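Long-range contacts in cell wall binding protein cwp8 (Peptoclostridium difficile, PDB 5J6Q), which probably attaches to the bacterial cell wall through its CWB2 domains, as a surface protein of the S-layer type: residues A[311-317]-A[366-371]; A[330-335]-A[410-414]; A[416-422]-A[462-467]. All coordinates share one frame; numbering follows the deposited sequence.

Contact 1: A[311-317]-A[366-371]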
loop_
_atom_site.group_PDB
_atom_site.type_symbol
_atom_site.label_atom_id
_atom_site.label_comp_id
_atom_site.label_asym_id
_atom_site.label_seq_id
_atom_site.Cartn_x
_atom_site.Cartn_y
_atom_site.Cartn_z
ATOM N N ALA A 311 -28.911 -8.861 -0.929
ATOM C CA ALA A 311 -29.031 -10.326 -0.836
ATOM C C ALA A 311 -30.521 -10.752 -0.589
ATOM O O ALA A 311 -31.226 -10.139 0.242
ATOM C CB ALA A 311 -28.153 -10.874 0.313
ATOM N N GLU A 312 -30.938 -11.862 -1.226
ATOM C CA GLU A 312 -32.274 -12.316 -1.071
ATOM C C GLU A 312 -32.379 -13.284 0.029
ATOM O O GLU A 312 -33.487 -13.603 0.482
ATOM C CB GLU A 312 -32.749 -12.875 -2.408
ATOM C CG GLU A 312 -32.818 -11.716 -3.403
ATOM C CD GLU A 312 -32.856 -12.153 -4.836
ATOM O OE1 GLU A 312 -32.724 -11.276 -5.716
ATOM O OE2 GLU A 312 -33.020 -13.364 -5.087
ATOM N N ALA A 313 -31.234 -13.724 0.535
ATOM C CA ALA A 313 -31.248 -14.724 1.598
ATOM C C ALA A 313 -29.885 -14.851 2.254
ATOM O O ALA A 313 -28.938 -14.154 1.870
ATOM C CB ALA A 313 -31.657 -16.080 1.023
ATOM N N ILE A 314 -29.799 -15.719 3.287
ATOM C CA ILE A 314 -28.551 -15.980 4.016
ATOM C C ILE A 314 -28.403 -17.550 4.031
ATOM O O ILE A 314 -29.414 -18.241 4.214
ATOM C CB ILE A 314 -28.551 -15.465 5.498
ATOM C CG1 ILE A 314 -28.904 -13.958 5.584
ATOM C CG2 ILE A 314 -27.147 -15.781 6.183
ATOM C CD1 ILE A 314 -27.786 -13.020 5.184
ATOM N N ILE A 315 -27.188 -18.071 3.717
ATOM C CA ILE A 315 -26.893 -19.452 3.884
ATOM C C ILE A 315 -25.939 -19.386 5.048
ATOM O O ILE A 315 -24.913 -18.694 4.960
ATOM C CB ILE A 315 -26.238 -20.184 2.704
ATOM C CG1 ILE A 315 -26.926 -19.866 1.366
ATOM C CG2 ILE A 315 -26.338 -21.700 2.985
ATOM C CD1 ILE A 315 -28.286 -20.611 1.239
ATOM N N LEU A 316 -26.228 -20.103 6.120
ATOM C CA LEU A 316 -25.386 -20.102 7.321
ATOM C C LEU A 316 -24.878 -21.553 7.596
ATOM O O LEU A 316 -25.685 -22.465 7.718
ATOM C CB LEU A 316 -26.244 -19.591 8.452
ATOM C CG LEU A 316 -25.519 -19.136 9.688
ATOM C CD1 LEU A 316 -24.436 -18.142 9.356
ATOM C CD2 LEU A 316 -26.592 -18.454 10.604
ATOM N N VAL A 317 -23.529 -21.787 7.624
ATOM C CA VAL A 317 -23.071 -23.170 7.834
ATOM C C VAL A 317 -22.202 -23.179 9.078
ATOM O O VAL A 317 -21.902 -22.098 9.590
ATOM C CB VAL A 317 -22.358 -23.636 6.496
ATOM C CG1 VAL A 317 -21.059 -22.890 6.278
ATOM C CG2 VAL A 317 -22.075 -25.128 6.501
ATOM N N LYS A 366 -37.303 -12.108 3.374
ATOM C CA LYS A 366 -36.196 -12.997 3.080
ATOM C C LYS A 366 -36.027 -14.057 4.105
ATOM O O LYS A 366 -36.542 -13.987 5.230
ATOM C CB LYS A 366 -34.919 -12.176 2.937
ATOM C CG LYS A 366 -35.064 -11.185 1.790
ATOM C CD LYS A 366 -34.158 -10.017 1.931
ATOM C CE LYS A 366 -34.229 -9.186 0.633
ATOM N NZ LYS A 366 -33.284 -8.063 0.693
ATOM N N LYS A 367 -35.292 -15.068 3.701
ATOM C CA LYS A 367 -35.009 -16.221 4.515
ATOM C C LYS A 367 -33.500 -16.450 4.865
ATOM O O LYS A 367 -32.615 -16.044 4.148
ATOM C CB LYS A 367 -35.502 -17.433 3.749
ATOM C CG LYS A 367 -36.997 -17.625 3.903
ATOM C CD LYS A 367 -37.664 -17.693 2.553
ATOM C CE LYS A 367 -37.885 -19.124 2.147
ATOM N NZ LYS A 367 -38.212 -19.218 0.703
ATOM N N ILE A 368 -33.283 -17.122 5.958
ATOM C CA ILE A 368 -32.013 -17.509 6.503
ATOM C C ILE A 368 -32.072 -19.059 6.583
ATOM O O ILE A 368 -32.933 -19.586 7.317
ATOM C CB ILE A 368 -31.750 -16.945 7.911
ATOM C CG1 ILE A 368 -31.622 -15.399 7.871
ATOM C CG2 ILE A 368 -30.481 -17.594 8.495
ATOM C CD1 ILE A 368 -31.493 -14.816 9.281
ATOM N N TYR A 369 -31.223 -19.775 5.748
ATOM C CA TYR A 369 -31.168 -21.201 5.814
ATOM C C TYR A 369 -29.960 -21.581 6.659
ATOM O O TYR A 369 -28.868 -21.061 6.402
ATOM C CB TYR A 369 -30.973 -21.813 4.440
ATOM C CG TYR A 369 -32.017 -21.455 3.420
ATOM C CD1 TYR A 369 -31.969 -20.251 2.743
ATOM C CD2 TYR A 369 -33.044 -22.345 3.101
ATOM C CE1 TYR A 369 -32.907 -19.936 1.757
ATOM C CE2 TYR A 369 -33.986 -22.040 2.125
ATOM C CZ TYR A 369 -33.916 -20.834 1.456
ATOM O OH TYR A 369 -34.869 -20.530 0.497
ATOM N N ILE A 370 -30.111 -22.454 7.625
ATOM C CA ILE A 370 -28.996 -22.945 8.441
ATOM C C ILE A 370 -28.720 -24.359 7.874
ATOM O O ILE A 370 -29.615 -25.189 7.891
ATOM C CB ILE A 370 -29.444 -22.917 9.908
ATOM C CG1 ILE A 370 -29.466 -21.465 10.372
ATOM C CG2 ILE A 370 -28.531 -23.751 10.817
ATOM C CD1 ILE A 370 -30.339 -21.194 11.554
ATOM N N VAL A 371 -27.526 -24.597 7.290
ATOM C CA VAL A 371 -27.208 -25.920 6.756
ATOM C C VAL A 371 -26.487 -26.748 7.830
ATOM O O VAL A 371 -25.639 -26.201 8.529
ATOM C CB VAL A 371 -26.366 -25.711 5.491
ATOM C CG1 VAL A 371 -25.871 -27.055 4.932
ATOM C CG2 VAL A 371 -27.211 -24.971 4.440
#
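Lys366 carries its CG beside its own backbone N (chi1 -61°) and stays extended beyond it, which takes the amine past Glu312 to the carbonyl of Ala311. Tyr369 also has its CG on the backbone N side (chi1 -57°), and this brings its ring toward Ile314 and Ile315. The two segments meet as the neighbouring central strands 313-318 and 367-371 of a four-stranded parallel sheet in a CWB2 domain, which fits the toprim fold assigned to the protein. Four backbone bonds zip the strands together. Ile314 N donates to Lys367 O, and Tyr369 N to Ile314 O. Further along, Leu316 N donates to Tyr369 O and Val371 N to Leu316 O, both at 2.8 Å and nearly end-on to the carbonyl. Ile314 and Ile368 share one face of the sheet. They lie side by side, with Ile314 CG1 to Ile368 CG1 at 3.8 Å, and helix 349-359 packs on Ile314. Leu316 and Ile370 repeat this arrangement two residues further along each strand, though less closely. The other face bears Ala313, Ile315 and Tyr369. Here the Tyr369 ring turns an edge to the backbone, its CD1 lying 3.6 Å from Ile314 O, which sits in the ring plane. Ala313 CB also meets the edge of this ring, near CE1. Where the strands begin, Lys366 NZ bonds to Ala311 O at 3.0 Å, the donor tilted 33° from the carbonyl plane. The same amine also bonds to Leu359 O and Asn362 OD1, so three oxygens hold this buried charge. Past the tyrosine ring, the CG2 branch of Ile315 meets the CG2 branch of Val371 at 3.7 Å.

Contact 2: A[330-335]-A[410-414]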
loop_
_atom_site.group_PDB
_atom_site.type_symbol
_atom_site.label_atom_id
_atom_site.label_comp_id
_atom_site.label_asym_id
_atom_site.label_seq_id
_atom_site.Cartn_x
_atom_site.Cartn_y
_atom_site.Cartn_z
ATOM N N PRO A 330 -24.257 -24.222 -5.059
ATOM C CA PRO A 330 -25.334 -23.908 -6.026
ATOM C C PRO A 330 -26.528 -23.309 -5.285
ATOM O O PRO A 330 -27.282 -22.624 -5.902
ATOM C CB PRO A 330 -25.590 -25.257 -6.705
ATOM C CG PRO A 330 -25.042 -26.249 -5.751
ATOM C CD PRO A 330 -23.841 -25.635 -5.201
ATOM N N LEU A 331 -26.666 -23.566 -3.970
ATOM C CA LEU A 331 -27.746 -23.067 -3.179
ATOM C C LEU A 331 -27.548 -21.579 -2.919
ATOM O O LEU A 331 -28.509 -20.810 -3.154
ATOM C CB LEU A 331 -27.895 -23.805 -1.813
ATOM C CG LEU A 331 -29.085 -23.235 -1.037
ATOM C CD1 LEU A 331 -30.329 -23.232 -2.006
ATOM C CD2 LEU A 331 -29.388 -23.968 0.169
ATOM N N ALA A 332 -26.304 -21.159 -2.436
ATOM C CA ALA A 332 -26.040 -19.731 -2.254
ATOM C C ALA A 332 -26.139 -19.012 -3.606
ATOM O O ALA A 332 -26.555 -17.850 -3.640
ATOM C CB ALA A 332 -24.656 -19.473 -1.663
ATOM N N SER A 333 -25.757 -19.650 -4.688
ATOM C CA SER A 333 -25.814 -18.948 -5.973
ATOM C C SER A 333 -27.256 -18.808 -6.419
ATOM O O SER A 333 -27.627 -17.781 -6.999
ATOM C CB SER A 333 -25.062 -19.729 -7.051
ATOM O OG SER A 333 -23.690 -19.374 -7.133
ATOM N N GLN A 334 -28.072 -19.853 -6.158
ATOM C CA GLN A 334 -29.468 -19.848 -6.624
ATOM C C GLN A 334 -30.348 -18.897 -5.875
ATOM O O GLN A 334 -31.086 -18.158 -6.527
ATOM C CB GLN A 334 -30.105 -21.238 -6.551
ATOM C CG GLN A 334 -31.213 -21.359 -7.576
ATOM C CD GLN A 334 -31.440 -22.781 -7.986
ATOM O OE1 GLN A 334 -32.139 -23.518 -7.306
ATOM N NE2 GLN A 334 -30.790 -23.209 -9.048
ATOM N N LYS A 335 -30.270 -18.922 -4.531
ATOM C CA LYS A 335 -31.038 -18.060 -3.640
ATOM C C LYS A 335 -30.341 -16.706 -3.456
ATOM O O LYS A 335 -30.748 -15.924 -2.592
ATOM C CB LYS A 335 -31.235 -18.741 -2.273
ATOM C CG LYS A 335 -31.951 -20.126 -2.359
ATOM C CD LYS A 335 -33.094 -20.217 -3.458
ATOM C CE LYS A 335 -33.408 -21.691 -3.790
ATOM N NZ LYS A 335 -34.273 -21.906 -5.019
ATOM N N LYS A 410 -32.488 -30.917 -2.621
ATOM C CA LYS A 410 -33.925 -30.709 -2.793
ATOM C C LYS A 410 -34.344 -29.232 -2.830
ATOM O O LYS A 410 -35.339 -28.912 -3.484
ATOM C CB LYS A 410 -34.672 -31.433 -1.677
ATOM C CG LYS A 410 -34.773 -32.926 -1.913
ATOM C CD LYS A 410 -35.902 -33.530 -1.063
ATOM C CE LYS A 410 -35.413 -34.701 -0.244
ATOM N NZ LYS A 410 -35.885 -34.630 1.175
ATOM N N GLN A 411 -33.597 -28.337 -2.128
ATOM C CA GLN A 411 -33.864 -26.893 -2.106
ATOM C C GLN A 411 -33.512 -26.233 -3.448
ATOM O O GLN A 411 -33.772 -25.044 -3.638
ATOM C CB GLN A 411 -33.049 -26.195 -1.014
ATOM C CG GLN A 411 -33.432 -26.600 0.386
ATOM C CD GLN A 411 -34.629 -25.804 0.867
ATOM O OE1 GLN A 411 -35.188 -24.917 0.141
ATOM N NE2 GLN A 411 -35.022 -26.078 2.106
ATOM N N LEU A 412 -32.931 -26.975 -4.357
ATOM C CA LEU A 412 -32.578 -26.444 -5.674
ATOM C C LEU A 412 -33.756 -26.730 -6.632
ATOM O O LEU A 412 -34.593 -27.556 -6.308
ATOM C CB LEU A 412 -31.300 -27.123 -6.271
ATOM C CG LEU A 412 -29.965 -27.057 -5.452
ATOM C CD1 LEU A 412 -28.892 -27.880 -6.224
ATOM C CD2 LEU A 412 -29.419 -25.578 -5.270
ATOM N N LYS A 413 -33.818 -26.074 -7.789
ATOM C CA LYS A 413 -34.855 -26.348 -8.775
ATOM C C LYS A 413 -34.476 -27.615 -9.583
ATOM O O LYS A 413 -33.343 -27.703 -10.053
ATOM C CB LYS A 413 -35.000 -25.145 -9.719
ATOM C CG LYS A 413 -35.460 -23.879 -9.005
ATOM C CD LYS A 413 -34.581 -22.684 -9.364
ATOM C CE LYS A 413 -34.942 -22.094 -10.709
ATOM N NZ LYS A 413 -34.316 -22.851 -11.830
ATOM N N ASP A 414 -35.412 -28.582 -9.739
ATOM C CA ASP A 414 -35.211 -29.838 -10.470
ATOM C C ASP A 414 -34.969 -29.658 -11.972
ATOM O O ASP A 414 -34.748 -30.637 -12.677
ATOM C CB ASP A 414 -36.443 -30.728 -10.290
ATOM C CG ASP A 414 -37.737 -29.981 -10.549
ATOM O OD1 ASP A 414 -38.556 -29.882 -9.614
ATOM O OD2 ASP A 414 -37.923 -29.486 -11.689
HETATM O O HOH W 1 -31.000 -26.018 -10.366
#
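Gln334 reaches toward Lys413 with CG roughly anti to its backbone N (chi1 -154°) and a chain that stays extended beyond CG. This puts the amide against the backbone of the facing loop. Gln334 OE1 accepts a hydrogen bond from Lys413 N at 3.1 Å. The donor sits modestly tilted from the plane of the amide carbonyl. NE2 donates to a water, and that water donates to Lys413 O at 2.9 Å. The direct bond at OE1 and the water-bridged one at NE2 both lead to Lys413, which probably fixes which way round the amide lies. The side chain of Lys413 folds back at several torsions and runs obliquely across the amide. Lys413 CD comes to 3.4 Å from Gln334 CD. The contact joins the end of helix 329-334, in one CWB2 domain, to the loop after helix 401-410, in the next. It probably belongs to the interface between two CWB2 modules. The apolar centre of the contact is Leu412. Its chi1 of -58° sets CG beside the backbone N; CD1 runs on extended (chi2 176°), and the other methyl, CD2, turns onto the helix. Leu412 CD2 lies 3.6 Å from Leu331 N and 4.1 Å from Pro330 CB. Leu331 CD1 touches both Leu412 CD2 and Gln411 CB, each at 4.1 Å. Gln411 turns its amide elsewhere, where NE2 bonds to Glu394. Lys335 bends early and also touches Tyr369, while Lys335 CE packs 3.4 Å from Gln411 O.

Contact 3: A[416-422]-A[462-467]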
loop_
_atom_site.group_PDB
_atom_site.type_symbol
_atom_site.label_atom_id
_atom_site.label_comp_id
_atom_site.label_asym_id
_atom_site.label_seq_id
_atom_site.Cartn_x
_atom_site.Cartn_y
_atom_site.Cartn_z
ATOM N N PHE A 416 -32.498 -28.790 -13.418
ATOM C CA PHE A 416 -31.064 -28.904 -13.684
ATOM C C PHE A 416 -30.731 -30.149 -14.469
ATOM O O PHE A 416 -31.313 -31.199 -14.228
ATOM C CB PHE A 416 -30.281 -28.913 -12.360
ATOM C CG PHE A 416 -30.654 -30.069 -11.467
ATOM C CD1 PHE A 416 -29.958 -31.263 -11.527
ATOM C CD2 PHE A 416 -31.696 -29.959 -10.566
ATOM C CE1 PHE A 416 -30.299 -32.322 -10.700
ATOM C CE2 PHE A 416 -32.034 -31.019 -9.740
ATOM C CZ PHE A 416 -31.334 -32.193 -9.812
ATOM N N LYS A 417 -29.780 -30.040 -15.391
ATOM C CA LYS A 417 -29.385 -31.186 -16.234
ATOM C C LYS A 417 -28.079 -31.850 -15.785
ATOM O O LYS A 417 -27.639 -32.838 -16.375
ATOM C CB LYS A 417 -29.225 -30.720 -17.694
ATOM C CG LYS A 417 -27.854 -30.112 -17.988
ATOM C CD LYS A 417 -27.284 -30.576 -19.321
ATOM C CE LYS A 417 -27.276 -32.083 -19.440
ATOM N NZ LYS A 417 -25.895 -32.628 -19.511
ATOM N N THR A 418 -27.452 -31.304 -14.752
ATOM C CA THR A 418 -26.196 -31.845 -14.266
ATOM C C THR A 418 -26.199 -32.030 -12.761
ATOM O O THR A 418 -26.886 -31.314 -12.008
ATOM C CB THR A 418 -25.039 -30.914 -14.700
ATOM O OG1 THR A 418 -23.957 -31.064 -13.795
ATOM C CG2 THR A 418 -25.437 -29.446 -14.695
ATOM N N ALA A 419 -25.442 -33.034 -12.325
ATOM C CA ALA A 419 -25.288 -33.300 -10.916
ATOM C C ALA A 419 -23.896 -33.913 -10.685
ATOM O O ALA A 419 -23.347 -34.571 -11.572
ATOM C CB ALA A 419 -26.376 -34.211 -10.427
ATOM N N PHE A 420 -23.325 -33.654 -9.515
ATOM C CA PHE A 420 -21.963 -34.085 -9.200
ATOM C C PHE A 420 -21.978 -35.053 -8.078
ATOM O O PHE A 420 -22.768 -34.859 -7.163
ATOM C CB PHE A 420 -21.104 -32.862 -8.762
ATOM C CG PHE A 420 -20.677 -32.096 -9.965
ATOM C CD1 PHE A 420 -21.282 -30.893 -10.289
ATOM C CD2 PHE A 420 -19.725 -32.613 -10.833
ATOM C CE1 PHE A 420 -20.947 -30.238 -11.450
ATOM C CE2 PHE A 420 -19.390 -31.941 -12.002
ATOM C CZ PHE A 420 -20.003 -30.767 -12.300
ATOM N N VAL A 421 -21.117 -36.060 -8.102
ATOM C CA VAL A 421 -21.083 -37.034 -6.992
ATOM C C VAL A 421 -19.732 -37.098 -6.429
ATOM O O VAL A 421 -18.765 -37.238 -7.161
ATOM C CB VAL A 421 -21.522 -38.466 -7.419
ATOM C CG1 VAL A 421 -21.003 -39.501 -6.420
ATOM C CG2 VAL A 421 -23.039 -38.528 -7.482
ATOM N N VAL A 422 -19.638 -37.015 -5.101
ATOM C CA VAL A 422 -18.335 -36.969 -4.407
ATOM C C VAL A 422 -18.444 -37.808 -3.181
ATOM O O VAL A 422 -19.576 -38.078 -2.746
ATOM C CB VAL A 422 -18.015 -35.445 -4.062
ATOM C CG1 VAL A 422 -18.204 -34.547 -5.326
ATOM C CG2 VAL A 422 -18.934 -34.937 -2.948
ATOM N N LYS A 462 -30.777 -37.671 -15.216
ATOM C CA LYS A 462 -29.879 -36.541 -15.435
ATOM C C LYS A 462 -28.448 -37.017 -15.702
ATOM O O LYS A 462 -28.101 -38.150 -15.374
ATOM C CB LYS A 462 -29.896 -35.596 -14.213
ATOM C CG LYS A 462 -31.101 -35.800 -13.291
ATOM C CD LYS A 462 -31.796 -34.479 -12.976
ATOM C CE LYS A 462 -33.219 -34.690 -12.509
ATOM N NZ LYS A 462 -33.485 -33.986 -11.222
ATOM N N GLU A 463 -27.626 -36.157 -16.313
ATOM C CA GLU A 463 -26.223 -36.470 -16.592
ATOM C C GLU A 463 -25.365 -36.189 -15.343
ATOM O O GLU A 463 -25.405 -35.089 -14.790
ATOM C CB GLU A 463 -25.725 -35.647 -17.783
ATOM C CG GLU A 463 -26.499 -35.958 -19.051
ATOM C CD GLU A 463 -25.797 -35.457 -20.295
ATOM O OE1 GLU A 463 -24.550 -35.398 -20.301
ATOM O OE2 GLU A 463 -26.498 -35.117 -21.264
ATOM N N LEU A 464 -24.578 -37.185 -14.927
ATOM C CA LEU A 464 -23.778 -37.143 -13.727
ATOM C C LEU A 464 -22.256 -37.147 -13.965
ATOM O O LEU A 464 -21.761 -37.624 -14.985
ATOM C CB LEU A 464 -24.194 -38.370 -12.866
ATOM C CG LEU A 464 -25.709 -38.468 -12.622
ATOM C CD1 LEU A 464 -26.161 -39.898 -12.253
ATOM C CD2 LEU A 464 -26.066 -37.493 -11.520
ATOM N N GLU A 465 -21.516 -36.599 -13.008
ATOM C CA GLU A 465 -20.050 -36.554 -13.079
ATOM C C GLU A 465 -19.537 -36.873 -11.685
ATOM O O GLU A 465 -20.113 -36.413 -10.699
ATOM C CB GLU A 465 -19.559 -35.174 -13.565
ATOM C CG GLU A 465 -18.045 -35.054 -13.653
ATOM C CD GLU A 465 -17.508 -35.052 -15.093
ATOM O OE1 GLU A 465 -16.668 -35.912 -15.392
ATOM O OE2 GLU A 465 -17.907 -34.204 -15.916
ATOM N N ILE A 466 -18.499 -37.696 -11.601
ATOM C CA ILE A 466 -17.918 -38.048 -10.312
ATOM C C ILE A 466 -16.609 -37.291 -10.101
ATOM O O ILE A 466 -15.841 -37.160 -11.058
ATOM C CB ILE A 466 -17.670 -39.561 -10.250
ATOM C CG1 ILE A 466 -18.926 -40.321 -10.736
ATOM C CG2 ILE A 466 -17.336 -39.934 -8.815
ATOM C CD1 ILE A 466 -18.850 -41.843 -10.547
ATOM N N VAL A 467 -16.360 -36.822 -8.864
ATOM C CA VAL A 467 -15.151 -36.062 -8.521
ATOM C C VAL A 467 -14.527 -36.775 -7.316
ATOM O O VAL A 467 -15.071 -36.750 -6.222
ATOM C CB VAL A 467 -15.435 -34.541 -8.244
ATOM C CG1 VAL A 467 -14.117 -33.808 -7.899
ATOM C CG2 VAL A 467 -16.050 -33.874 -9.472
#
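Ala419 and Leu464 form the tight spot of this contact: Ala419 CB and Leu464 CD2 are 3.5 Å apart, closer than usual for two methyl carbons. Leu459 of helix 453-459 packs on both, and Leu481 of helix 475-484 on Leu464. Val421 and Ile466 share the same face, and Ile466 CG2 rests 3.5 Å from Val421 O. The backbone pairing is firm here too. Val421 N donates to Glu465 O at 2.8 Å, and Val467 N donates to Val421 O. On the opposite face Phe420 and Glu465 run side by side, with ring and carboxylate planes only 14° apart. The glutamate touches the ring through its aliphatic part, Glu465 CB lying 3.6 Å from Phe420 CE2. Its CG is anti to its backbone N (chi1 180°), and the bend that follows takes the carboxylate on toward Tyr509 and Lys508, which hold OE2 weakly. Val467 CG2 also packs on the Phe420 ring, at CD2. The other end of the strands is looser and nearer to solvent. Glu463 N makes only a weak bond to Lys417 O, at 3.3 Å. Lys417 is exposed and folds its chain over to form a salt bridge from Lys417 NZ to Glu463 OE2 at 3.1 Å. NZ lies about equally near both carboxylate oxygens, and the detailed geometry is doubtful. Lys462 is poorly ordered, so its close approach to the Phe416 ring is doubtful; as modelled, its amine bonds to Leu458 O. These are the two central strands of a four-stranded parallel sheet with helices packed against it, consistent with the toprim fold named for this protein and set here in a CWB2 domain.

In the fold
Contacts 1 and 3 are corresponding strand pairs in two successive CWB2 domains. Each joins the two middle strands of a separate four-stranded parallel sheet, and both sheets have the strand order 2-1-3-4. Their centres lie 24 Å apart and they do not touch. Contact 2 lies between, 11 Å from contact 1 and 15 Å from contact 3, centre to centre. It touches contact 1 where Ile315 packs on Leu331 and Ala332, and where Tyr369 meets Gln411. Along the chain the segments of contacts 1 and 2 alternate, while contact 3 follows both. Contact 2 links a helix beside the first sheet to the loop leading into the second, which is consistent with closely packed CWB2 modules.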